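Side-chain contacts in prolyl-ACP dehydrogenase (Oscillatoria sp., PDB 4IRN), which oxidises the prolyl group carried on an acyl carrier protein during anatoxin-a biosynthesis, using FAD in an acyl-CoA dehydrogenase fold: residues K50-Q53 with F54-S58; N73-A76 with W77-C80. All blocks are in the same frame, centred on the assembly; numbering follows the deposited sequence.

Interaction 1: K50-Q53 with F54-S58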
ATOM      1  N   LYS A  50       5.726 -27.351 -25.648  1.00 16.19           N
ATOM      2  CA  LYS A  50       5.006 -28.614 -25.842  1.00 15.46           C
ATOM      3  C   LYS A  50       3.926 -28.779 -24.756  1.00 20.09           C
ATOM      4  O   LYS A  50       2.831 -29.267 -25.063  1.00 19.15           O
ATOM      5  CB  LYS A  50       5.996 -29.794 -25.821  1.00 17.04           C
ATOM      6  CG  LYS A  50       5.406 -31.145 -26.211  1.00 16.17           C
ATOM      7  CD  LYS A  50       6.351 -32.278 -25.857  1.00 19.08           C
ATOM      8  CE  LYS A  50       5.697 -33.630 -25.967  1.00 28.81           C
ATOM      9  NZ  LYS A  50       6.532 -34.688 -25.345  1.00 48.59           N
ATOM     10  N   VAL A  51       4.236 -28.351 -23.497  1.00 17.22           N
ATOM     11  CA  VAL A  51       3.319 -28.388 -22.348  1.00 16.51           C
ATOM     12  C   VAL A  51       2.136 -27.433 -22.602  1.00 20.06           C
ATOM     13  O   VAL A  51       0.990 -27.845 -22.417  1.00 20.33           O
ATOM     14  CB  VAL A  51       4.035 -28.120 -20.992  1.00 20.32           C
ATOM     15  CG1 VAL A  51       3.033 -28.012 -19.841  1.00 20.17           C
ATOM     16  CG2 VAL A  51       5.062 -29.208 -20.683  1.00 20.00           C
ATOM     17  N   ILE A  52       2.415 -26.181 -23.059  1.00 15.45           N
ATOM     18  CA  ILE A  52       1.395 -25.167 -23.372  1.00 15.47           C
ATOM     19  C   ILE A  52       0.445 -25.687 -24.459  1.00 20.15           C
ATOM     20  O   ILE A  52      -0.767 -25.659 -24.255  1.00 20.78           O
ATOM     21  CB  ILE A  52       2.019 -23.774 -23.730  1.00 18.70           C
ATOM     22  CG1 ILE A  52       2.755 -23.163 -22.517  1.00 18.72           C
ATOM     23  CG2 ILE A  52       0.966 -22.779 -24.295  1.00 18.87           C
ATOM     24  CD1 ILE A  52       3.767 -22.087 -22.839  1.00 24.04           C
ATOM     25  N   GLN A  53       1.002 -26.201 -25.587  1.00 15.72           N
ATOM     26  CA  GLN A  53       0.247 -26.761 -26.719  1.00 14.85           C
ATOM     27  C   GLN A  53      -0.666 -27.916 -26.288  1.00 18.76           C
ATOM     28  O   GLN A  53      -1.836 -27.939 -26.670  1.00 17.70           O
ATOM     29  CB  GLN A  53       1.184 -27.200 -27.859  1.00 16.29           C
ATOM     30  CG  GLN A  53       1.929 -26.072 -28.589  1.00 45.16           C
ATOM     31  CD  GLN A  53       1.071 -24.975 -29.187  1.00 72.63           C
ATOM     32  OE1 GLN A  53       0.069 -25.222 -29.871  1.00 70.23           O
ATOM     33  NE2 GLN A  53       1.482 -23.730 -28.972  1.00 63.77           N
ATOM     34  N   PHE A  54      -0.141 -28.851 -25.459  1.00 16.20           N
ATOM     35  CA  PHE A  54      -0.892 -29.994 -24.903  1.00 15.73           C
ATOM     36  C   PHE A  54      -2.083 -29.500 -24.079  1.00 20.31           C
ATOM     37  O   PHE A  54      -3.210 -29.967 -24.270  1.00 18.86           O
ATOM     38  CB  PHE A  54       0.044 -30.890 -24.051  1.00 16.78           C
ATOM     39  CG  PHE A  54      -0.609 -31.725 -22.969  1.00 17.39           C
ATOM     40  CD1 PHE A  54      -1.277 -32.904 -23.283  1.00 18.91           C
ATOM     41  CD2 PHE A  54      -0.508 -31.360 -21.628  1.00 19.58           C
ATOM     42  CE1 PHE A  54      -1.876 -33.677 -22.279  1.00 19.42           C
ATOM     43  CE2 PHE A  54      -1.102 -32.137 -20.626  1.00 21.51           C
ATOM     44  CZ  PHE A  54      -1.778 -33.292 -20.958  1.00 18.96           C
ATOM     45  N   ALA A  55      -1.819 -28.523 -23.165  1.00 18.47           N
ATOM     46  CA  ALA A  55      -2.818 -27.908 -22.283  1.00 18.39           C
ATOM     47  C   ALA A  55      -3.875 -27.119 -23.054  1.00 23.69           C
ATOM     48  O   ALA A  55      -5.044 -27.136 -22.670  1.00 24.31           O
ATOM     49  CB  ALA A  55      -2.134 -27.021 -21.251  1.00 18.79           C
ATOM     50  N   GLN A  56      -3.467 -26.429 -24.134  1.00 19.68           N
ATOM     51  CA  GLN A  56      -4.364 -25.632 -24.964  1.00 18.80           C
ATOM     52  C   GLN A  56      -5.221 -26.487 -25.890  1.00 24.61           C
ATOM     53  O   GLN A  56      -6.324 -26.063 -26.223  1.00 24.61           O
ATOM     54  CB  GLN A  56      -3.577 -24.595 -25.776  1.00 19.34           C
ATOM     55  CG  GLN A  56      -3.139 -23.385 -24.966  1.00 23.68           C
ATOM     56  CD  GLN A  56      -2.293 -22.415 -25.753  1.00 36.97           C
ATOM     57  OE1 GLN A  56      -1.671 -22.754 -26.774  1.00 34.97           O
ATOM     58  NE2 GLN A  56      -2.211 -21.189 -25.256  1.00 22.18           N
ATOM     59  N   GLN A  57      -4.715 -27.673 -26.326  1.00 21.42           N
ATOM     60  CA  GLN A  57      -5.422 -28.543 -27.271  1.00 21.17           C
ATOM     61  C   GLN A  57      -6.206 -29.693 -26.648  1.00 26.85           C
ATOM     62  O   GLN A  57      -7.366 -29.903 -27.009  1.00 27.22           O
ATOM     63  CB  GLN A  57      -4.462 -29.081 -28.344  1.00 22.53           C
ATOM     64  CG  GLN A  57      -3.960 -28.021 -29.329  1.00 43.18           C
ATOM     65  CD  GLN A  57      -2.643 -28.368 -29.989  1.00 69.49           C
ATOM     66  OE1 GLN A  57      -1.999 -29.390 -29.697  1.00 68.27           O
ATOM     67  NE2 GLN A  57      -2.199 -27.507 -30.890  1.00 62.00           N
ATOM     68  N   SER A  58      -5.577 -30.464 -25.748  1.00 24.54           N
ATOM     69  CA  SER A  58      -6.210 -31.636 -25.144  1.00 24.53           C
ATOM     70  C   SER A  58      -6.714 -31.503 -23.697  1.00 27.38           C
ATOM     71  O   SER A  58      -7.005 -32.521 -23.066  1.00 27.11           O
ATOM     72  CB  SER A  58      -5.351 -32.884 -25.340  1.00 28.37           C
ATOM     73  OG  SER A  58      -4.020 -32.674 -24.904  1.00 36.17           O
TER
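Ile52 lays its CG2 methyl against the terminal amide of Gln56, one turn further along the same alpha-helix, with CG2 3.6 Å from Gln56 CD. Helix 42-58 belongs to the N-terminal domain of the acyl-CoA dehydrogenase fold, and the contact is an i to i+4 pairing near its C-terminal end. CG2 stands anti to the backbone N of Ile52 (chi1 -65°, counted to CG1), and the extended Gln56 chain runs alongside it in the same direction, bringing an aliphatic branch to a flat amide. Gln53 behaves differently. Its chain bends at chi2 (-56°) and crosses the extended Gln57 side chain, their amide planes 70° apart. Gln53 OE1 comes within 3.4 Å of Gln57 NE2, but the angle is too poor for a hydrogen bond. In the backbone, each N-H donates to the carbonyl four residues earlier, from Phe54 N to Lys50 O through to Gln57 N to Gln53 O. Phe54 leaves from another flank and stacks its ring on Phe83 of helix 74-83, while Val51 also touches Phe83 and reaches Leu111 of helix 101-114. Phe54 O carries two donors that arrive from opposite faces of its carbonyl plane: Ser58 N, and the hydroxyl Ser58 OG at 2.9 Å.

Interaction 2: N73-A76 with W77-C80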
ATOM      1  N   ASN A  73     -12.327 -32.539 -12.996  1.00 16.52           N
ATOM      2  CA  ASN A  73     -12.043 -33.099 -14.317  1.00 16.36           C
ATOM      3  C   ASN A  73     -11.104 -34.306 -14.239  1.00 22.77           C
ATOM      4  O   ASN A  73      -9.878 -34.160 -14.310  1.00 22.87           O
ATOM      5  CB  ASN A  73     -11.501 -32.021 -15.266  1.00 13.73           C
ATOM      6  CG  ASN A  73     -11.630 -32.330 -16.746  1.00 25.63           C
ATOM      7  OD1 ASN A  73     -11.797 -33.479 -17.175  1.00 18.16           O
ATOM      8  ND2 ASN A  73     -11.507 -31.304 -17.574  1.00 14.63           N
ATOM      9  N   ARG A  74     -11.691 -35.504 -14.096  1.00 18.80           N
ATOM     10  CA  ARG A  74     -10.926 -36.745 -14.027  1.00 19.29           C
ATOM     11  C   ARG A  74     -10.252 -37.070 -15.351  1.00 25.09           C
ATOM     12  O   ARG A  74      -9.138 -37.598 -15.350  1.00 25.87           O
ATOM     13  CB  ARG A  74     -11.800 -37.904 -13.575  1.00 20.05           C
ATOM     14  CG  ARG A  74     -10.998 -38.987 -12.859  1.00 33.32           C
ATOM     15  CD  ARG A  74     -11.899 -40.125 -12.451  1.00 43.96           C
ATOM     16  NE  ARG A  74     -11.590 -40.643 -11.116  1.00 47.92           N
ATOM     17  CZ  ARG A  74     -12.276 -40.344 -10.011  1.00 59.03           C
ATOM     18  NH1 ARG A  74     -13.293 -39.489 -10.061  1.00 38.50           N
ATOM     19  NH2 ARG A  74     -11.927 -40.871  -8.844  1.00 48.59           N
ATOM     20  N   ASP A  75     -10.924 -36.739 -16.474  1.00 21.91           N
ATOM     21  CA  ASP A  75     -10.411 -36.947 -17.829  1.00 22.37           C
ATOM     22  C   ASP A  75      -9.095 -36.192 -18.044  1.00 24.74           C
ATOM     23  O   ASP A  75      -8.142 -36.760 -18.577  1.00 23.46           O
ATOM     24  CB  ASP A  75     -11.456 -36.541 -18.883  1.00 25.15           C
ATOM     25  CG  ASP A  75     -12.388 -37.654 -19.348  1.00 45.97           C
ATOM     26  OD1 ASP A  75     -12.609 -38.626 -18.568  1.00 47.45           O
ATOM     27  OD2 ASP A  75     -12.914 -37.549 -20.473  1.00 57.06           O
ATOM     28  N   ALA A  76      -9.042 -34.925 -17.593  1.00 21.38           N
ATOM     29  CA  ALA A  76      -7.870 -34.060 -17.695  1.00 21.18           C
ATOM     30  C   ALA A  76      -6.741 -34.508 -16.768  1.00 26.14           C
ATOM     31  O   ALA A  76      -5.577 -34.350 -17.140  1.00 25.82           O
ATOM     32  CB  ALA A  76      -8.252 -32.617 -17.418  1.00 21.77           C
ATOM     33  N   TRP A  77      -7.076 -35.081 -15.587  1.00 23.66           N
ATOM     34  CA  TRP A  77      -6.096 -35.620 -14.636  1.00 24.12           C
ATOM     35  C   TRP A  77      -5.373 -36.795 -15.291  1.00 29.12           C
ATOM     36  O   TRP A  77      -4.138 -36.841 -15.259  1.00 29.18           O
ATOM     37  CB  TRP A  77      -6.774 -36.072 -13.321  1.00 23.26           C
ATOM     38  CG  TRP A  77      -5.836 -36.647 -12.285  1.00 24.61           C
ATOM     39  CD1 TRP A  77      -5.219 -37.863 -12.321  1.00 27.67           C
ATOM     40  CD2 TRP A  77      -5.433 -36.033 -11.045  1.00 24.70           C
ATOM     41  NE1 TRP A  77      -4.430 -38.031 -11.203  1.00 27.10           N
ATOM     42  CE2 TRP A  77      -4.548 -36.930 -10.400  1.00 28.81           C
ATOM     43  CE3 TRP A  77      -5.744 -34.816 -10.407  1.00 26.15           C
ATOM     44  CZ2 TRP A  77      -3.945 -36.636  -9.168  1.00 28.44           C
ATOM     45  CZ3 TRP A  77      -5.165 -34.544  -9.173  1.00 27.83           C
ATOM     46  CH2 TRP A  77      -4.277 -35.443  -8.564  1.00 28.51           C
ATOM     47  N   GLN A  78      -6.156 -37.736 -15.877  1.00 26.20           N
ATOM     48  CA  GLN A  78      -5.693 -38.930 -16.595  1.00 25.77           C
ATOM     49  C   GLN A  78      -4.771 -38.574 -17.758  1.00 28.10           C
ATOM     50  O   GLN A  78      -3.720 -39.183 -17.902  1.00 27.96           O
ATOM     51  CB  GLN A  78      -6.886 -39.754 -17.107  1.00 27.27           C
ATOM     52  CG  GLN A  78      -7.662 -40.539 -16.038  1.00 47.07           C
ATOM     53  CD  GLN A  78      -9.050 -41.011 -16.493  1.00 75.01           C
ATOM     54  OE1 GLN A  78      -9.456 -40.860 -17.652  1.00 72.08           O
ATOM     55  NE2 GLN A  78      -9.894 -41.401 -15.543  1.00 68.59           N
ATOM     56  N   LYS A  79      -5.148 -37.569 -18.559  1.00 23.39           N
ATOM     57  CA  LYS A  79      -4.373 -37.080 -19.710  1.00 22.84           C
ATOM     58  C   LYS A  79      -3.038 -36.467 -19.295  1.00 26.34           C
ATOM     59  O   LYS A  79      -2.037 -36.679 -19.979  1.00 26.10           O
ATOM     60  CB  LYS A  79      -5.188 -36.098 -20.569  1.00 24.40           C
ATOM     61  CG  LYS A  79      -6.206 -36.778 -21.455  1.00 32.71           C
ATOM     62  CD  LYS A  79      -6.847 -35.797 -22.410  1.00 46.09           C
ATOM     63  CE  LYS A  79      -7.901 -36.428 -23.281  1.00 64.70           C
ATOM     64  NZ  LYS A  79      -7.285 -37.193 -24.397  1.00 79.22           N
ATOM     65  N   CYS A  80      -3.026 -35.739 -18.165  1.00 22.02           N
ATOM     66  CA  CYS A  80      -1.833 -35.122 -17.590  1.00 21.56           C
ATOM     67  C   CYS A  80      -0.840 -36.182 -17.107  1.00 25.36           C
ATOM     68  O   CYS A  80       0.362 -36.030 -17.325  1.00 25.47           O
ATOM     69  CB  CYS A  80      -2.206 -34.155 -16.472  1.00 21.46           C
ATOM     70  SG  CYS A  80      -2.795 -32.548 -17.060  1.00 25.16           S
TER
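Arg74 sends CG anti to its own backbone N (chi1 -152°), whereas Gln78 sets CG beside its N and stays extended (chi2 163°), and these choices bring the two chains together one helical turn apart. The Gln78 amide crosses the aliphatic part of the arginine, NE2 lying 3.8 Å from Arg74 CG, with the amide and guanidinium planes 57° apart. The arginine thus offers its methylenes here, and its chain bends at chi3 beyond them. Gln78 OE1 is 4.0 Å from Asp75 OD1, a distant approach between two acceptors.

Asn73 is the N-cap of helix 74-83. Its OD1 accepts from Ala76 N at 3.1 Å, the donor sitting well above the side-chain carbonyl plane instead of on a lone pair, and its main-chain O takes Trp77 N at 3.2 Å. One residue therefore satisfies two amides of the opening turn. The backbone ladder continues from Gln78 N to Arg74 O and on to Cys80 N to Ala76 O. Lys79 CG packs over Asp75 O at 3.5 Å, although Lys79 NZ remains 6.9 Å from Asp75 OD2, too far for a salt bridge.

Trp77 is buried and meets His127 of helix 118-138 edge-to-face. It also touches Ala123 and Met124 of that helix, where Ala76 packs on Leu120 and Cys80 on Met124, so the buried flank of helix 74-83 lies against helix 118-138.

In the fold
Interactions 1 and 2 follow one another along the chain in the N-terminal domain, their centres about 13 Å apart, and they touch where the end of helix 42-58 meets helix 74-83. Phe54 of interaction 1 brings CZ to 3.5 Å from Lys79 O and 3.8 Å from Cys80 CA of interaction 2, and Ser58 O packs at 3.3 Å from Lys79 CD. Interaction 1 lies away from the FAD pocket. Interaction 2 is closer: the Trp77 side chain is about 7 Å from that of Thr195, an FAD-binding residue, and about 11 Å from the bound FAD itself, which places Trp77 near the cofactor without touching it.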